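Local structure of protein RMD9, mitochondrial (Saccharomyces cerevisiae S288C, 7A9X) at residues F404-L408 / I423-Y427; S130-D134 / I436-R440. The protein binds a dodecamer motif in the 3'-UTRs of yeast mitochondrial mRNAs and takes part in their processing or stability. All coordinates share one frame; numbering follows the deposited sequence.

Contact 1. Residues F404-L408 / I423-Y427; sequences FNVML and IDKNY. With nucleotides of chain B.
Phe404, Ile423 and Tyr427 knit together the two antiparallel helices of a pentatricopeptide (PPR) hairpin, inferred to be the seventh of the protein; the local axes run 10.6 Å apart at 173°. Phe404 CB lies against Tyr427 CE1 at 3.7 Å. With CG anti to the carbonyl carbon (chi1 -83°), the ring reaches into the second helix, where CD1 meets Ile423 CD1 at 3.6 Å. At the tip CZ lies nearest to Asn426, whose CB packs over the ring face in a CH-pi contact. The ring edge is also turned toward the face of Tyr427, a T-shaped pair with centroids 6.0 Å apart. Ile423 CD1 additionally touches Met407 SD at 3.4 Å, while its CG2 meets Leu408 CB. Farther out, Met407 packs on Phe368 and Phe372 of helix 357-374, and Leu408 on helix 436-445. Asn405 leaves its helix on the RNA side yet still touches the hairpin partner: Tyr427 OH donates to Asn405 OD1 at 2.6 Å, lying in the plane of the amide carbonyl. ND2 is bonded to both Glu401 and the RNA, so the two ends of the amide have different partners, which favours one way round. Replacing Asn405 by alanine is likely to leave the buried Tyr427 hydroxyl without this acceptor and the uracil of U10 of chain B without this donor. Val406 CG2 packs beside the U10 ribose, 3.3 Å from its O4', while Asn405 ND2 donates to U10 O2 at 3.1 Å, with an N-H...O angle of 156°.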
loop_
_atom_site.group_PDB
_atom_site.type_symbol
_atom_site.label_atom_id
_atom_site.label_comp_id
_atom_site.label_asym_id
_atom_site.label_seq_id
_atom_site.Cartn_x
_atom_site.Cartn_y
_atom_site.Cartn_z
ATOM N N PHE A 404 12.508 13.495 2.176
ATOM C CA PHE A 404 13.511 13.900 1.200
ATOM C C PHE A 404 13.738 12.847 0.120
ATOM O O PHE A 404 14.143 13.201 -0.993
ATOM C CB PHE A 404 14.831 14.227 1.902
ATOM C CG PHE A 404 14.893 15.625 2.460
ATOM C CD1 PHE A 404 14.801 16.725 1.616
ATOM C CD2 PHE A 404 15.057 15.841 3.819
ATOM C CE1 PHE A 404 14.863 18.016 2.119
ATOM C CE2 PHE A 404 15.120 17.130 4.331
ATOM C CZ PHE A 404 15.022 18.219 3.479
ATOM N N ASN A 405 13.480 11.569 0.416
ATOM C CA ASN A 405 13.623 10.532 -0.602
ATOM C C ASN A 405 12.619 10.725 -1.733
ATOM O O ASN A 405 12.985 10.652 -2.914
ATOM C CB ASN A 405 13.463 9.144 0.025
ATOM C CG ASN A 405 14.590 8.802 0.989
ATOM O OD1 ASN A 405 15.667 9.399 0.945
ATOM N ND2 ASN A 405 14.346 7.833 1.864
ATOM N N VAL A 406 11.350 10.973 -1.394
ATOM C CA VAL A 406 10.337 11.231 -2.415
ATOM C C VAL A 406 10.682 12.490 -3.200
ATOM O O VAL A 406 10.609 12.511 -4.435
ATOM C CB VAL A 406 8.941 11.338 -1.774
ATOM C CG1 VAL A 406 7.910 11.713 -2.822
ATOM C CG2 VAL A 406 8.565 10.037 -1.095
ATOM N N MET A 407 11.062 13.557 -2.493
ATOM C CA MET A 407 11.429 14.804 -3.155
ATOM C C MET A 407 12.559 14.589 -4.153
ATOM O O MET A 407 12.475 15.037 -5.302
ATOM C CB MET A 407 11.826 15.846 -2.107
ATOM C CG MET A 407 12.039 17.247 -2.655
ATOM S SD MET A 407 12.767 18.359 -1.437
ATOM C CE MET A 407 11.621 18.192 -0.073
ATOM N N LEU A 408 13.620 13.893 -3.735
ATOM C CA LEU A 408 14.763 13.668 -4.614
ATOM C C LEU A 408 14.391 12.785 -5.800
ATOM O O LEU A 408 14.829 13.040 -6.928
ATOM C CB LEU A 408 15.914 13.047 -3.825
ATOM C CG LEU A 408 17.183 12.732 -4.617
ATOM C CD1 LEU A 408 17.737 13.990 -5.268
ATOM C CD2 LEU A 408 18.224 12.091 -3.719
ATOM N N ILE A 423 19.602 18.122 -1.674
ATOM C CA ILE A 423 18.947 17.105 -0.858
ATOM C C ILE A 423 19.975 16.304 -0.071
ATOM O O ILE A 423 19.777 16.011 1.115
ATOM C CB ILE A 423 18.077 16.185 -1.735
ATOM C CG1 ILE A 423 17.001 16.993 -2.456
ATOM C CG2 ILE A 423 17.429 15.095 -0.885
ATOM C CD1 ILE A 423 16.157 17.812 -1.526
ATOM N N ASP A 424 21.082 15.929 -0.719
ATOM C CA ASP A 424 22.131 15.182 -0.035
ATOM C C ASP A 424 22.656 15.954 1.167
ATOM O O ASP A 424 22.890 15.377 2.235
ATOM C CB ASP A 424 23.264 14.869 -1.014
ATOM C CG ASP A 424 24.143 13.725 -0.550
ATOM O OD1 ASP A 424 23.912 13.206 0.562
ATOM O OD2 ASP A 424 25.064 13.341 -1.304
ATOM N N LYS A 425 22.827 17.268 1.012
ATOM C CA LYS A 425 23.276 18.107 2.115
ATOM C C LYS A 425 22.241 18.177 3.232
ATOM O O LYS A 425 22.607 18.226 4.412
ATOM C CB LYS A 425 23.601 19.504 1.586
ATOM C CG LYS A 425 23.771 20.581 2.641
ATOM C CD LYS A 425 23.954 21.939 1.980
ATOM C CE LYS A 425 23.940 23.073 2.992
ATOM N NZ LYS A 425 23.991 24.403 2.323
ATOM N N ASN A 426 20.951 18.165 2.888
ATOM C CA ASN A 426 19.912 18.321 3.899
ATOM C C ASN A 426 19.739 17.081 4.766
ATOM O O ASN A 426 19.197 17.190 5.871
ATOM C CB ASN A 426 18.585 18.690 3.234
ATOM C CG ASN A 426 18.549 20.135 2.773
ATOM O OD1 ASN A 426 19.587 20.740 2.503
ATOM N ND2 ASN A 426 17.350 20.701 2.688
ATOM N N TYR A 427 20.175 15.908 4.296
ATOM C CA TYR A 427 20.149 14.724 5.148
ATOM C C TYR A 427 20.980 14.940 6.406
ATOM O O TYR A 427 20.553 14.588 7.512
ATOM C CB TYR A 427 20.665 13.502 4.383
ATOM C CG TYR A 427 19.721 12.960 3.336
ATOM C CD1 TYR A 427 18.496 12.415 3.695
ATOM C CD2 TYR A 427 20.062 12.976 1.989
ATOM C CE1 TYR A 427 17.630 11.912 2.740
ATOM C CE2 TYR A 427 19.204 12.477 1.026
ATOM C CZ TYR A 427 17.990 11.946 1.406
ATOM O OH TYR A 427 17.137 11.447 0.447
ATOM P P U B 10 5.956 3.578 -2.896
ATOM O OP1 U B 10 5.567 3.722 -4.323
ATOM O OP2 U B 10 6.418 2.257 -2.398
ATOM O "O5'" U B 10 7.092 4.654 -2.590
ATOM C "C5'" U B 10 7.047 5.958 -3.155
ATOM C "C4'" U B 10 8.310 6.722 -2.850
ATOM O "O4'" U B 10 8.491 6.780 -1.414
ATOM C "C3'" U B 10 9.597 6.099 -3.377
ATOM O "O3'" U B 10 9.871 6.486 -4.714
ATOM C "C2'" U B 10 10.655 6.579 -2.388
ATOM O "O2'" U B 10 11.132 7.869 -2.739
ATOM C "C1'" U B 10 9.858 6.685 -1.086
ATOM N N1 U B 10 10.046 5.517 -0.194
ATOM C C2 U B 10 10.964 5.638 0.833
ATOM O O2 U B 10 11.617 6.650 1.020
ATOM N N3 U B 10 11.088 4.529 1.632
ATOM C C4 U B 10 10.399 3.340 1.512
ATOM O O4 U B 10 10.622 2.430 2.311
ATOM C C5 U B 10 9.466 3.294 0.427
ATOM C C6 U B 10 9.324 4.358 -0.366
#

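Contact 2. Residues S130-D134 / I436-R440; sequences SRKPD and IISYR. With nucleotides of chain B.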
loop_
_atom_site.group_PDB
_atom_site.type_symbol
_atom_site.label_atom_id
_atom_site.label_comp_id
_atom_site.label_asym_id
_atom_site.label_seq_id
_atom_site.Cartn_x
_atom_site.Cartn_y
_atom_site.Cartn_z
ATOM N N SER A 130 10.895 0.481 9.095
ATOM C CA SER A 130 11.702 1.634 8.709
ATOM C C SER A 130 11.737 1.812 7.197
ATOM O O SER A 130 11.945 2.928 6.709
ATOM C CB SER A 130 13.119 1.490 9.262
ATOM O OG SER A 130 13.702 0.268 8.845
ATOM N N ARG A 131 11.538 0.733 6.449
ATOM C CA ARG A 131 11.458 0.795 4.999
ATOM C C ARG A 131 10.705 -0.433 4.515
ATOM O O ARG A 131 10.602 -1.438 5.223
ATOM C CB ARG A 131 12.846 0.868 4.355
ATOM C CG ARG A 131 13.689 -0.380 4.557
ATOM C CD ARG A 131 14.954 -0.332 3.716
ATOM N NE ARG A 131 15.779 -1.524 3.890
ATOM C CZ ARG A 131 15.680 -2.621 3.145
ATOM N NH1 ARG A 131 14.788 -2.685 2.167
ATOM N NH2 ARG A 131 16.475 -3.656 3.379
ATOM N N LYS A 132 10.168 -0.334 3.305
ATOM C CA LYS A 132 9.554 -1.497 2.688
ATOM C C LYS A 132 10.628 -2.533 2.365
ATOM O O LYS A 132 11.730 -2.173 1.940
ATOM C CB LYS A 132 8.804 -1.105 1.417
ATOM C CG LYS A 132 7.496 -0.376 1.667
ATOM C CD LYS A 132 6.912 0.178 0.377
ATOM C CE LYS A 132 6.787 -0.896 -0.689
ATOM N NZ LYS A 132 6.139 -0.369 -1.922
ATOM N N PRO A 133 10.350 -3.816 2.576
ATOM C CA PRO A 133 11.323 -4.843 2.197
ATOM C C PRO A 133 11.457 -4.940 0.687
ATOM O O PRO A 133 10.528 -4.641 -0.067
ATOM C CB PRO A 133 10.733 -6.129 2.789
ATOM C CG PRO A 133 9.274 -5.854 2.925
ATOM C CD PRO A 133 9.170 -4.388 3.247
ATOM N N ASP A 134 12.645 -5.356 0.255
ATOM C CA ASP A 134 12.899 -5.559 -1.163
ATOM C C ASP A 134 11.997 -6.656 -1.718
ATOM O O ASP A 134 11.704 -7.651 -1.049
ATOM C CB ASP A 134 14.366 -5.921 -1.393
ATOM C CG ASP A 134 15.314 -4.859 -0.877
ATOM O OD1 ASP A 134 14.896 -3.688 -0.776
ATOM O OD2 ASP A 134 16.478 -5.193 -0.574
ATOM N N ILE A 436 18.975 2.746 3.622
ATOM C CA ILE A 436 19.592 2.477 2.330
ATOM C C ILE A 436 18.816 3.072 1.166
ATOM O O ILE A 436 19.347 3.130 0.052
ATOM C CB ILE A 436 19.759 0.961 2.108
ATOM C CG1 ILE A 436 18.396 0.279 1.998
ATOM C CG2 ILE A 436 20.574 0.345 3.236
ATOM C CD1 ILE A 436 18.486 -1.210 1.715
ATOM N N ILE A 437 17.577 3.518 1.394
ATOM C CA ILE A 437 16.770 4.072 0.310
ATOM C C ILE A 437 17.421 5.328 -0.258
ATOM O O ILE A 437 17.514 5.496 -1.480
ATOM C CB ILE A 437 15.337 4.361 0.793
ATOM C CG1 ILE A 437 14.752 3.153 1.531
ATOM C CG2 ILE A 437 14.453 4.766 -0.381
ATOM C CD1 ILE A 437 14.605 1.920 0.683
ATOM N N SER A 438 17.876 6.230 0.617
ATOM C CA SER A 438 18.485 7.476 0.162
ATOM C C SER A 438 19.716 7.206 -0.693
ATOM O O SER A 438 19.871 7.779 -1.779
ATOM C CB SER A 438 18.847 8.347 1.364
ATOM O OG SER A 438 19.732 7.659 2.235
ATOM N N TYR A 439 20.604 6.330 -0.219
ATOM C CA TYR A 439 21.816 6.029 -0.972
ATOM C C TYR A 439 21.492 5.379 -2.310
ATOM O O TYR A 439 22.211 5.597 -3.292
ATOM C CB TYR A 439 22.739 5.139 -0.139
ATOM C CG TYR A 439 23.160 5.765 1.177
ATOM C CD1 TYR A 439 22.371 5.638 2.314
ATOM C CD2 TYR A 439 24.343 6.487 1.279
ATOM C CE1 TYR A 439 22.747 6.212 3.517
ATOM C CE2 TYR A 439 24.729 7.064 2.480
ATOM C CZ TYR A 439 23.927 6.921 3.595
ATOM O OH TYR A 439 24.302 7.490 4.791
ATOM N N ARG A 440 20.415 4.593 -2.376
ATOM C CA ARG A 440 19.971 4.062 -3.660
ATOM C C ARG A 440 19.511 5.180 -4.588
ATOM O O ARG A 440 19.871 5.201 -5.769
ATOM C CB ARG A 440 18.850 3.043 -3.454
ATOM C CG ARG A 440 19.320 1.688 -2.963
ATOM C CD ARG A 440 18.150 0.783 -2.625
ATOM N NE ARG A 440 18.597 -0.546 -2.219
ATOM C CZ ARG A 440 17.797 -1.485 -1.723
ATOM N NH1 ARG A 440 16.502 -1.241 -1.565
ATOM N NH2 ARG A 440 18.295 -2.665 -1.382
ATOM P P A B 9 2.698 0.502 -0.651
ATOM O OP1 A B 9 3.495 -0.217 -1.676
ATOM O OP2 A B 9 3.193 0.544 0.746
ATOM O "O5'" A B 9 2.489 2.012 -1.136
ATOM C "C5'" A B 9 2.152 3.048 -0.217
ATOM C "C4'" A B 9 3.244 4.077 -0.054
ATOM O "O4'" A B 9 3.485 4.293 1.359
ATOM C "C3'" A B 9 4.610 3.726 -0.629
ATOM O "O3'" A B 9 4.702 4.052 -2.009
ATOM C "C2'" A B 9 5.571 4.528 0.245
ATOM O "O2'" A B 9 5.644 5.875 -0.195
ATOM C "C1'" A B 9 4.858 4.505 1.597
ATOM N N9 A B 9 5.340 3.433 2.492
ATOM C C8 A B 9 4.725 2.231 2.734
ATOM N N7 A B 9 5.359 1.467 3.590
ATOM C C5 A B 9 6.467 2.222 3.945
ATOM C C6 A B 9 7.537 1.971 4.824
ATOM N N6 A B 9 7.668 0.846 5.530
ATOM N N1 A B 9 8.482 2.927 4.956
ATOM C C2 A B 9 8.348 4.056 4.246
ATOM N N3 A B 9 7.390 4.406 3.389
ATOM C C4 A B 9 6.468 3.437 3.280
ATOM P P U B 11 9.887 5.396 -5.894
ATOM O OP1 U B 11 9.866 6.119 -7.193
ATOM O OP2 U B 11 8.833 4.391 -5.604
ATOM O "O5'" U B 11 11.306 4.684 -5.741
ATOM C "C5'" U B 11 12.510 5.386 -6.002
ATOM C "C4'" U B 11 13.718 4.565 -5.630
ATOM O "O4'" U B 11 13.778 4.401 -4.189
ATOM C "C3'" U B 11 13.747 3.141 -6.160
ATOM O "O3'" U B 11 14.160 3.056 -7.511
ATOM C "C2'" U B 11 14.686 2.446 -5.185
ATOM O "O2'" U B 11 16.039 2.762 -5.476
ATOM C "C1'" U B 11 14.308 3.130 -3.871
ATOM N N1 U B 11 13.282 2.369 -3.127
ATOM C C2 U B 11 13.677 1.227 -2.453
ATOM O O2 U B 11 14.827 0.819 -2.443
ATOM N N3 U B 11 12.670 0.578 -1.783
ATOM C C4 U B 11 11.341 0.947 -1.724
ATOM O O4 U B 11 10.547 0.258 -1.082
ATOM C C5 U B 11 11.014 2.136 -2.447
ATOM C C6 U B 11 11.974 2.789 -3.107
ATOM P P U B 10 5.956 3.578 -2.896
ATOM O OP1 U B 10 5.567 3.722 -4.323
ATOM O OP2 U B 10 6.418 2.257 -2.398
ATOM O "O5'" U B 10 7.092 4.654 -2.590
ATOM C "C5'" U B 10 7.047 5.958 -3.155
ATOM C "C4'" U B 10 8.310 6.722 -2.850
ATOM O "O4'" U B 10 8.491 6.780 -1.414
ATOM C "C3'" U B 10 9.597 6.099 -3.377
ATOM O "O3'" U B 10 9.871 6.486 -4.714
ATOM C "C2'" U B 10 10.655 6.579 -2.388
ATOM O "O2'" U B 10 11.132 7.869 -2.739
ATOM C "C1'" U B 10 9.858 6.685 -1.086
ATOM N N1 U B 10 10.046 5.517 -0.194
ATOM C C2 U B 10 10.964 5.638 0.833
ATOM O O2 U B 10 11.617 6.650 1.020
ATOM N N3 U B 10 11.088 4.529 1.632
ATOM C C4 U B 10 10.399 3.340 1.512
ATOM O O4 U B 10 10.622 2.430 2.311
ATOM C C5 U B 10 9.466 3.294 0.427
ATOM C C6 U B 10 9.324 4.358 -0.366
#
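Asp134 and Arg440 clasp each other across the RNA-binding groove of this pentatricopeptide (PPR) superhelix, joining a loop after helix 105-128 to residues 436-440 of helix 436-445. The grip is end-on and two-pronged: Arg440 NH1 meets Asp134 OD1 at 3.0 Å and Arg440 NH2 meets Asp134 OD2 at 3.2 Å. Both oxygens lie near the guanidinium plane and are approached on their syn sides, but the carboxylate is twisted 42° against that plane. Arg440 NE pairs with Asp480, so two acidic residues hold the group. Arg131 NH1 joins the network through a weak bond to Asp134 OD1; the shared carboxylate probably offsets the charge of the two arginines. The closest packing lies beside these charges, where isoleucine methyls cover flat groups. Ile436 CD1 packs over a face of the Arg131 guanidinium, 3.5 Å from its CZ, and also over a face of Arg440, offset toward the rim of both. Ile437 CD1 touches Arg131 CD on one hand and the U11 base of chain B on the other. By contrast, Ser130 at the start of the loop is exposed and does not reach the helix, and even the nearest CA atoms, of Arg131 and Ile437, are 7.8 Å apart. Lys132 heads away from the helix to the RNA. Bent at chi3 (53°), its chain brings NZ to U10 OP2 and A9 OP1 of chain B, tying two successive phosphates together, while its backbone N donates to U10 O4 at 3.0 Å. U11 is contacted from the helix: Arg440 NH1, already bonded to Asp134, also donates to U11 O2 at 2.8 Å.

The two contacts have centres about 13 Å apart, on the same side of the chain's centre, and meet where Asn405 OD1 packs against Ser438 CB at 3.4 Å. Along the chain, residues 130-134 come first, far ahead of 404-408, 423-427 and 436-440, which lie on three successive helices, 401-410, 417-429 and 436-445. Contact 1 is therefore local, within one hairpin, whereas contact 2 brings a distant N-terminal loop to the first helix of the next inferred repeat. Between them they bond both carbonyls of the U10 uracil: contact 1 its O2 and contact 2 its O4, consistent with recognition of the target RNA by an enclosing superhelix.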